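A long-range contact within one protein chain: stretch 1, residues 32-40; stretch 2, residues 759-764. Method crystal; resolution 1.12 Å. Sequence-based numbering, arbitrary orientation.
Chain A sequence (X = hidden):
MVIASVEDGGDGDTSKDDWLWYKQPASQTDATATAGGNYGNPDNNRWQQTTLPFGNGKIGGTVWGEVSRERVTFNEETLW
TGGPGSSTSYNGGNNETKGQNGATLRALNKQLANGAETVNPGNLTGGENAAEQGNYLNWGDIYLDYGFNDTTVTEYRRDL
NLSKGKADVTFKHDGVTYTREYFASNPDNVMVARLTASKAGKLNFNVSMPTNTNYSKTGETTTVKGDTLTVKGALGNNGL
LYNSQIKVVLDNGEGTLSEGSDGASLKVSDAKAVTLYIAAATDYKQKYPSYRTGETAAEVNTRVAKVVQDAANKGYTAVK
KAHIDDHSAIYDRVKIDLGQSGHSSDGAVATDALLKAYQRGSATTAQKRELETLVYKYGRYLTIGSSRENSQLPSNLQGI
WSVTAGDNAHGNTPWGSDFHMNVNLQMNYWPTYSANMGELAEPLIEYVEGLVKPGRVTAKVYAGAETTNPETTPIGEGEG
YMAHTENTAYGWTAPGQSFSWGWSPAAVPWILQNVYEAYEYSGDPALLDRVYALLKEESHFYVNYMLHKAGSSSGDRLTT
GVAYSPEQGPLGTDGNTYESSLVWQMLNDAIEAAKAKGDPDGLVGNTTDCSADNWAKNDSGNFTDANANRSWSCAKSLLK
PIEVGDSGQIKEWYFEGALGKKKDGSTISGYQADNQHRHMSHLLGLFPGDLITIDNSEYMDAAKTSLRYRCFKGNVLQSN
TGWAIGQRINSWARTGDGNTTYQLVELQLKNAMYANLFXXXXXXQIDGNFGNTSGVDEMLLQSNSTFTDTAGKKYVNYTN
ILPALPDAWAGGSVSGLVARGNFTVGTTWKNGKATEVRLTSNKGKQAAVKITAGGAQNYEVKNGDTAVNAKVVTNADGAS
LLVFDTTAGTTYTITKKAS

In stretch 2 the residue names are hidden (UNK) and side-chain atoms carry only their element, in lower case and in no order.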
# COMPACT_ATOMS: atom_id res chain seq x y z
N THR A 32 9.80 -11.48 -20.85
CA THR A 32 10.23 -12.86 -20.65
C THR A 32 10.33 -13.29 -19.19
O THR A 32 10.65 -14.44 -18.90
CB THR A 32 11.59 -13.15 -21.34
OG1 THR A 32 12.60 -12.34 -20.74
CG2 THR A 32 11.52 -12.86 -22.83
N ALA A 33 10.09 -12.37 -18.26
CA ALA A 33 10.08 -12.73 -16.84
C ALA A 33 8.88 -13.62 -16.52
O ALA A 33 7.92 -13.69 -17.30
CB ALA A 33 10.10 -11.50 -15.95
N THR A 34 8.93 -14.31 -15.39
CA THR A 34 7.85 -15.20 -14.96
C THR A 34 6.50 -14.49 -15.04
O THR A 34 6.33 -13.40 -14.48
CB THR A 34 8.08 -15.69 -13.53
OG1 THR A 34 9.38 -16.27 -13.44
CG2 THR A 34 7.04 -16.73 -13.13
N ALA A 35 5.55 -15.11 -15.73
CA ALA A 35 4.22 -14.54 -15.94
C ALA A 35 3.34 -14.63 -14.70
O ALA A 35 2.67 -13.66 -14.33
CB ALA A 35 3.54 -15.21 -17.12
N GLY A 36 3.32 -15.80 -14.07
CA GLY A 36 2.50 -16.04 -12.89
C GLY A 36 1.07 -16.43 -13.24
O GLY A 36 0.66 -16.39 -14.41
N GLY A 37 0.32 -16.81 -12.22
CA GLY A 37 -1.07 -17.22 -12.37
C GLY A 37 -1.92 -16.15 -13.03
O GLY A 37 -1.74 -14.95 -12.78
N ASN A 38 -2.84 -16.60 -13.88
CA ASN A 38 -3.78 -15.76 -14.63
C ASN A 38 -3.19 -15.00 -15.81
O ASN A 38 -3.90 -14.25 -16.48
CB ASN A 38 -4.57 -14.81 -13.70
CG ASN A 38 -5.70 -15.52 -12.97
OD1 ASN A 38 -6.55 -16.17 -13.59
ND2 ASN A 38 -5.73 -15.37 -11.66
N TYR A 39 -1.91 -15.20 -16.09
CA TYR A 39 -1.26 -14.51 -17.20
C TYR A 39 -0.72 -15.45 -18.27
O TYR A 39 0.31 -15.18 -18.90
CB TYR A 39 -0.18 -13.56 -16.69
CG TYR A 39 -0.73 -12.29 -16.06
CD1 TYR A 39 -0.88 -11.13 -16.81
CD2 TYR A 39 -1.09 -12.26 -14.72
CE1 TYR A 39 -1.36 -9.96 -16.24
CE2 TYR A 39 -1.58 -11.09 -14.14
CZ TYR A 39 -1.70 -9.95 -14.91
OH TYR A 39 -2.15 -8.78 -14.35
N GLY A 40 -1.44 -16.56 -18.49
CA GLY A 40 -1.10 -17.52 -19.54
C GLY A 40 -1.34 -17.00 -20.94
O GLY A 40 -0.71 -17.47 -21.90
N UNK A 759 6.62 -4.27 -9.78
CA UNK A 759 6.98 -5.37 -8.89
C UNK A 759 6.18 -6.61 -9.25
O UNK A 759 5.00 -6.51 -9.61
c UNK A 759 6.69 -4.97 -7.44
c UNK A 759 6.85 -6.11 -6.46
o UNK A 759 5.83 -6.73 -6.09
o UNK A 759 7.99 -6.38 -6.03
N UNK A 760 6.82 -7.76 -9.12
CA UNK A 760 6.11 -9.00 -9.37
C UNK A 760 6.29 -10.07 -8.31
O UNK A 760 7.31 -10.12 -7.61
c UNK A 760 7.71 -10.18 -11.10
c UNK A 760 7.93 -11.53 -10.80
c UNK A 760 10.11 -11.43 -11.79
c UNK A 760 9.13 -12.15 -11.14
c UNK A 760 9.91 -10.11 -12.11
o UNK A 760 11.29 -12.08 -12.12
c UNK A 760 8.71 -9.49 -11.77
c UNK A 760 6.37 -9.53 -10.79
N UNK A 761 5.27 -10.90 -8.23
CA UNK A 761 5.17 -11.99 -7.27
C UNK A 761 5.71 -13.35 -7.77
O UNK A 761 6.30 -14.06 -6.97
c UNK A 761 3.45 -13.15 -5.76
c UNK A 761 3.71 -12.06 -6.76
c UNK A 761 2.98 -15.17 -5.04
c UNK A 761 3.32 -13.10 -4.42
n UNK A 761 3.21 -14.46 -6.13
n UNK A 761 3.04 -14.38 -3.99
N UNK A 762 5.52 -13.78 -9.03
CA UNK A 762 4.66 -13.22 -10.07
C UNK A 762 3.21 -13.59 -9.79
O UNK A 762 2.95 -14.49 -8.98
c UNK A 762 5.09 -13.79 -11.42
N UNK A 763 2.24 -12.92 -10.45
CA UNK A 763 2.33 -11.86 -11.44
C UNK A 763 2.55 -10.49 -10.80
O UNK A 763 2.91 -10.40 -9.61
c UNK A 763 0.83 -13.30 -10.18
c UNK A 763 0.96 -11.94 -12.12
c UNK A 763 0.05 -12.31 -11.00
N UNK A 764 2.34 -9.44 -11.58
CA UNK A 764 2.41 -8.06 -11.08
C UNK A 764 1.61 -7.91 -9.80
O UNK A 764 0.42 -8.27 -9.77
c UNK A 764 1.88 -7.10 -12.16
c UNK A 764 1.46 -5.74 -11.64
c UNK A 764 -0.18 -3.96 -11.58
c UNK A 764 2.29 -4.96 -10.84
c UNK A 764 0.64 -3.20 -10.77
c UNK A 764 0.23 -5.22 -12.01
c UNK A 764 1.88 -3.70 -10.39
O HOH W 1 11.58 -14.09 -14.11
O HOH W 2 1.41 -16.76 -9.56
O HOH W 3 -1.50 -8.94 -11.74

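Position 759 carries four side-chain atoms, two carbons in line and two oxygens on the second, a carboxylate one methylene from the backbone. The side chain stays well clear of stretch 1, and the residue is Asp-759. Its OD1 is hydrogen-bonded elsewhere in the structure.

At position 760 a single carbon leads to a six-carbon ring bearing one oxygen, and the ring lies obliquely beside Ala-33 and Thr-34; the residue is Tyr-760. Its side chain starts toward stretch 1 with chi1 in the p well. The ring approaches to 4.1 Å between Ala-33 CB and Tyr-760 CE2 and 4.4 Å between Thr-34 CB and Tyr-760 CE1. The hydroxyl reaches a water at 2.8 Å from Tyr-760 OH, and the same water accepts a hydrogen bond from Thr-34 N at 3.0 Å from its oxygen.

Position 761 has one carbon followed by a five-membered ring of three carbons and two nitrogens, an imidazole, and makes no contact with stretch 1; this is His-761. Its ring instead braces its own segment, His-761 ND1 donating to the backbone O of position 762 at 2.9 Å, while His-761 N donates to the backbone O of position 763 at 2.8 Å.

At position 762 a lone side-chain carbon, CB, points toward stretch 1, 3.3 Å from Thr-34 O and 3.7 Å from Gly-36 CA; this is Ala-762, preceded by a cis peptide bond.

At position 763 three carbons close a ring onto the backbone nitrogen, and CB lies 3.3 Å from Ala-35 O and 3.3 Å from Tyr-39 CD2, meeting the tyrosine ring obliquely; this is Pro-763. Its peptide bond is also cis.

Position 764 has one carbon and an unsubstituted six-carbon ring, which leads away from stretch 1 and makes no contact with it, hence Phe-764. The backbone nevertheless remains linked to stretch 1: a water donates to Phe-764 O at 2.8 Å and lies 2.7 Å from Tyr-39 OH.

No direct hydrogen bond joins the stretches; packing and three water bridges do. In the third bridge, a water accepts from Gly-37 N at 2.9 Å and donates to Ala-762 O at 2.8 Å. Close backbone approach depends on Gly-36, whose CA lies 4.0 Å from Pro-763 N: an ideal CB there would fall 2.4 Å from Pro-763 N, a clash, and its backbone angles by themselves call for glycine. Gly-36 also opens the type II turn that ends at Tyr-39, whose ring packs against Pro-763.

Stretch 2, residues 759-764: DYHAPF
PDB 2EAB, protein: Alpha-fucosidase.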